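Local structure of RNase NGR3 (Nicotiana glutinosa, 1VD3) at residues A[67-70]-A[71-74]; A[128-132]-A[133-137]. The protein probably cleaves RNA as a ribonuclease of the T2 family, and binds uridine 2'-monophosphate in its nucleotide pocket. One frame throughout, in Å; residues are numbered along the deposited sequence.

Contact 1. Residues A[67-70]-A[71-74]; sequences SEIS and DLIS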
loop_
_atom_site.group_PDB
_atom_site.type_symbol
_atom_site.label_atom_id
_atom_site.label_comp_id
_atom_site.label_asym_id
_atom_site.label_seq_id
_atom_site.Cartn_x
_atom_site.Cartn_y
_atom_site.Cartn_z
ATOM N N SER A 67 -15.741 3.655 16.080
ATOM C CA SER A 67 -16.656 2.657 16.609
ATOM C C SER A 67 -17.070 1.656 15.537
ATOM O O SER A 67 -17.289 0.483 15.829
ATOM C CB SER A 67 -17.903 3.329 17.197
ATOM O OG SER A 67 -18.676 3.971 16.195
ATOM N N GLU A 68 -17.166 2.116 14.294
ATOM C CA GLU A 68 -17.571 1.245 13.195
ATOM C C GLU A 68 -16.533 0.203 12.795
ATOM O O GLU A 68 -16.864 -0.791 12.147
ATOM C CB GLU A 68 -17.940 2.086 11.973
ATOM C CG GLU A 68 -19.206 2.897 12.151
ATOM C CD GLU A 68 -19.462 3.835 10.991
ATOM O OE1 GLU A 68 -19.403 3.379 9.830
ATOM O OE2 GLU A 68 -19.730 5.026 11.240
ATOM N N ILE A 69 -15.277 0.431 13.168
ATOM C CA ILE A 69 -14.209 -0.502 12.828
ATOM C C ILE A 69 -13.444 -0.936 14.077
ATOM O O ILE A 69 -12.333 -1.452 13.988
ATOM C CB ILE A 69 -13.217 0.133 11.826
ATOM C CG1 ILE A 69 -12.638 1.422 12.411
ATOM C CG2 ILE A 69 -13.922 0.420 10.504
ATOM C CD1 ILE A 69 -11.539 2.045 11.559
ATOM N N SER A 70 -14.072 -0.738 15.233
ATOM C CA SER A 70 -13.490 -1.075 16.528
ATOM C C SER A 70 -12.752 -2.410 16.579
ATOM O O SER A 70 -11.616 -2.485 17.048
ATOM C CB SER A 70 -14.588 -1.084 17.596
ATOM O OG SER A 70 -15.297 0.138 17.599
ATOM N N ASP A 71 -13.411 -3.460 16.107
ATOM C CA ASP A 71 -12.844 -4.804 16.121
ATOM C C ASP A 71 -11.761 -5.059 15.076
ATOM O O ASP A 71 -11.115 -6.105 15.091
ATOM C CB ASP A 71 -13.969 -5.830 15.970
ATOM C CG ASP A 71 -14.736 -5.668 14.671
ATOM O OD1 ASP A 71 -15.020 -4.515 14.282
ATOM O OD2 ASP A 71 -15.064 -6.697 14.050
ATOM N N LEU A 72 -11.564 -4.104 14.172
ATOM C CA LEU A 72 -10.552 -4.235 13.128
ATOM C C LEU A 72 -9.284 -3.450 13.479
ATOM O O LEU A 72 -8.235 -3.643 12.860
ATOM C CB LEU A 72 -11.107 -3.719 11.794
ATOM C CG LEU A 72 -12.388 -4.375 11.263
ATOM C CD1 LEU A 72 -12.764 -3.738 9.935
ATOM C CD2 LEU A 72 -12.181 -5.874 11.094
ATOM N N ILE A 73 -9.385 -2.575 14.477
ATOM C CA ILE A 73 -8.257 -1.737 14.886
ATOM C C ILE A 73 -6.970 -2.489 15.216
ATOM O O ILE A 73 -5.896 -2.102 14.763
ATOM C CB ILE A 73 -8.616 -0.863 16.115
ATOM C CG1 ILE A 73 -9.857 -0.015 15.825
ATOM C CG2 ILE A 73 -7.438 0.048 16.460
ATOM C CD1 ILE A 73 -9.646 1.074 14.804
ATOM N N SER A 74 -7.060 -3.551 16.013
ATOM C CA SER A 74 -5.852 -4.291 16.373
ATOM C C SER A 74 -5.152 -4.851 15.138
ATOM O O SER A 74 -3.923 -4.910 15.095
ATOM C CB SER A 74 -6.173 -5.424 17.354
ATOM O OG SER A 74 -6.965 -6.425 16.748
HETATM O O HOH W 1 -9.307 -4.498 17.491
#
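Ile69 has its CG1 between the backbone N and the carbonyl carbon (chi1 57°), while Ile73 carries its CG1 beside its own backbone N (chi1 -56°). These two torsions bring the longer branches of both residues to the same side of the chain, where they cross at about a right angle. The end of Ile73 touches the middle of Ile69, CD1 to CG1, at 3.8 Å. Ile73 CG1, next to that methyl, also lies against two backbone oxygens, 3.3 Å from Ser70 O and almost as near to Ile69 O. Replacing Ile73 by an alanine would probably leave Ile69 CG1 and CD1 without the methyl they meet, and the two oxygens without the CG1 that lies against them.

Backbone bonds set the spacing. Leu72 N donates to Ile69 O at 2.8 Å, fairly straight (151°), closing a type I turn with Ser70 and Asp71 at its corners. Ile73 N is shared between weak bonds, one to Ile69 O at 3.2 Å and a longer one to Ser70 O. A water continues the pattern, giving a hydrogen to Ser70 O at 3.1 Å and accepting from Ser74 N at 2.9 Å. Ser70 OG donates back to Ser67 O at 2.7 Å and is also within hydrogen-bonding reach of Glu66 O, the two carbonyls sharing the one hydroxyl hydrogen; this ties the serine to the incoming chain.

Together these residues lead the loop after strand 41-48 into helix 73-79. Helix 109-123 packs against this stretch: Arg110 makes a salt bridge with Asp71 OD1 and also bonds Glu68 O, Glu109 meets Ile69, and Leu72 packs on Arg110 and Gln114.

Contact 2. Residues A[128-132]-A[133-137]; sequences NLKNA and EITPR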
loop_
_atom_site.group_PDB
_atom_site.type_symbol
_atom_site.label_atom_id
_atom_site.label_comp_id
_atom_site.label_asym_id
_atom_site.label_seq_id
_atom_site.Cartn_x
_atom_site.Cartn_y
_atom_site.Cartn_z
ATOM N N ASN A 128 4.283 -14.471 -2.113
ATOM C CA ASN A 128 4.427 -14.668 -3.548
ATOM C C ASN A 128 5.890 -14.483 -3.932
ATOM O O ASN A 128 6.400 -15.163 -4.825
ATOM C CB ASN A 128 3.546 -13.688 -4.328
ATOM C CG ASN A 128 2.113 -14.168 -4.446
ATOM O OD1 ASN A 128 1.864 -15.339 -4.737
ATOM N ND2 ASN A 128 1.162 -13.262 -4.234
ATOM N N LEU A 129 6.565 -13.568 -3.243
ATOM C CA LEU A 129 7.973 -13.306 -3.514
ATOM C C LEU A 129 8.818 -14.473 -3.022
ATOM O O LEU A 129 9.749 -14.896 -3.699
ATOM C CB LEU A 129 8.416 -12.007 -2.835
ATOM C CG LEU A 129 7.805 -10.728 -3.421
ATOM C CD1 LEU A 129 8.116 -9.547 -2.514
ATOM C CD2 LEU A 129 8.358 -10.494 -4.821
ATOM N N LYS A 130 8.489 -14.996 -1.845
ATOM C CA LYS A 130 9.233 -16.128 -1.297
ATOM C C LYS A 130 9.172 -17.295 -2.271
ATOM O O LYS A 130 10.178 -17.950 -2.536
ATOM C CB LYS A 130 8.654 -16.556 0.054
ATOM C CG LYS A 130 8.891 -15.557 1.174
ATOM C CD LYS A 130 8.415 -16.106 2.512
ATOM C CE LYS A 130 8.605 -15.091 3.627
ATOM N NZ LYS A 130 8.125 -15.619 4.929
ATOM N N ASN A 131 7.983 -17.550 -2.805
ATOM C CA ASN A 131 7.799 -18.632 -3.761
ATOM C C ASN A 131 8.784 -18.515 -4.918
ATOM O O ASN A 131 9.154 -19.518 -5.527
ATOM C CB ASN A 131 6.368 -18.619 -4.294
ATOM C CG ASN A 131 5.358 -19.050 -3.254
ATOM O OD1 ASN A 131 5.670 -19.124 -2.062
ATOM N ND2 ASN A 131 4.137 -19.331 -3.693
ATOM N N ALA A 132 9.210 -17.288 -5.212
ATOM C CA ALA A 132 10.152 -17.036 -6.299
ATOM C C ALA A 132 11.567 -16.829 -5.767
ATOM O O ALA A 132 12.442 -16.342 -6.482
ATOM C CB ALA A 132 9.709 -15.808 -7.101
ATOM N N GLU A 133 11.775 -17.199 -4.508
ATOM C CA GLU A 133 13.072 -17.079 -3.840
ATOM C C GLU A 133 13.539 -15.646 -3.612
ATOM O O GLU A 133 14.733 -15.389 -3.468
ATOM C CB GLU A 133 14.150 -17.842 -4.614
ATOM C CG GLU A 133 13.950 -19.346 -4.646
ATOM C CD GLU A 133 15.213 -20.086 -5.042
ATOM O OE1 GLU A 133 15.737 -19.827 -6.147
ATOM O OE2 GLU A 133 15.683 -20.925 -4.244
ATOM N N ILE A 134 12.595 -14.715 -3.574
ATOM C CA ILE A 134 12.925 -13.317 -3.348
ATOM C C ILE A 134 12.626 -13.005 -1.887
ATOM O O ILE A 134 11.467 -12.905 -1.486
ATOM C CB ILE A 134 12.092 -12.398 -4.268
ATOM C CG1 ILE A 134 12.380 -12.749 -5.730
ATOM C CG2 ILE A 134 12.422 -10.940 -3.990
ATOM C CD1 ILE A 134 11.554 -11.971 -6.725
ATOM N N THR A 135 13.684 -12.871 -1.095
ATOM C CA THR A 135 13.556 -12.591 0.325
ATOM C C THR A 135 14.377 -11.370 0.722
ATOM O O THR A 135 15.360 -11.023 0.061
ATOM C CB THR A 135 14.014 -13.809 1.158
ATOM O OG1 THR A 135 15.363 -14.141 0.817
ATOM C CG2 THR A 135 13.123 -15.013 0.873
ATOM N N PRO A 136 13.980 -10.696 1.812
ATOM C CA PRO A 136 14.676 -9.505 2.301
ATOM C C PRO A 136 16.165 -9.704 2.585
ATOM O O PRO A 136 16.567 -10.690 3.202
ATOM C CB PRO A 136 13.897 -9.148 3.561
ATOM C CG PRO A 136 12.519 -9.603 3.239
ATOM C CD PRO A 136 12.766 -10.948 2.606
ATOM N N ARG A 137 16.969 -8.752 2.126
ATOM C CA ARG A 137 18.414 -8.761 2.324
ATOM C C ARG A 137 18.954 -7.427 1.815
ATOM O O ARG A 137 18.326 -6.785 0.977
ATOM C CB ARG A 137 19.064 -9.943 1.585
ATOM C CG ARG A 137 18.805 -10.017 0.084
ATOM C CD ARG A 137 19.361 -11.315 -0.518
ATOM N NE ARG A 137 20.819 -11.389 -0.447
ATOM C CZ ARG A 137 21.541 -12.447 -0.816
ATOM N NH1 ARG A 137 20.946 -13.535 -1.287
ATOM N NH2 ARG A 137 22.864 -12.417 -0.714
#
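Leu129 and Ile134 meet where helix 125-131 stops and the chain turns away, joined by both backbone and side chains. Two main-chain bonds fix the turn. Ile134 N reaches back to Leu129 O at 2.9 Å, nearly straight (160°), and Glu133 N closes a tighter loop to Lys130 O at 2.6 Å. Leu129 O is gripped twice, since Ala132 N also donates to it, and the two donors come from opposite faces of its plane. Glu133 makes the reversal by taking positive phi (67°), at the price of pushing its CB to 2.9 Å from Ala132 O.

The apolar contacts lie on the buried side. Leu129 CB stands 4.0 Å from Ile134 CB. Farther out, Leu129 CD2 meets Ile134 CD1 at 4.0 Å, the two side chains crossing obliquely. With chi1 at -60°, Ile134 sends CG1 past Ala132 O and keeps CG2 near Leu129 CD2; its CD1 also comes to 4.3 Å from Ala132 CB. Ile147 of helix 144-155 and Phe205 of strand 202-205 pack against both Leu129 and Ile134.

Charge stays at the outer side. The extended Lys130 passes its CG by Thr135 CG2 at 4.3 Å and ends in a salt bridge with Glu127.

The whole is a Schellman motif: Glu133 is its C-prime residue, and the Leu129–Ile134 pair is the hydrophobic contact across the helix end that commonly accompanies this cap.

Contact 1 comes first along the chain and is complete before contact 2 begins. Their centres lie 32 Å apart and their nearest atoms about 19 Å, with no touch between them. They share no helix or strand, though both belong to the same T2-family fold. The first introduces helix 73-79 beside helix 109-123; the second ends helix 125-131 against helix 144-155 and strand 202-205. The side chain of Ile69 is about 10 Å from that of Glu97, a predicted active-site residue, and the side chain of Leu129 is about 12 Å from that of Gln16, which contacts AMP or GMP in other complexes of this enzyme. Neither contact lines the 2'-UMP pocket.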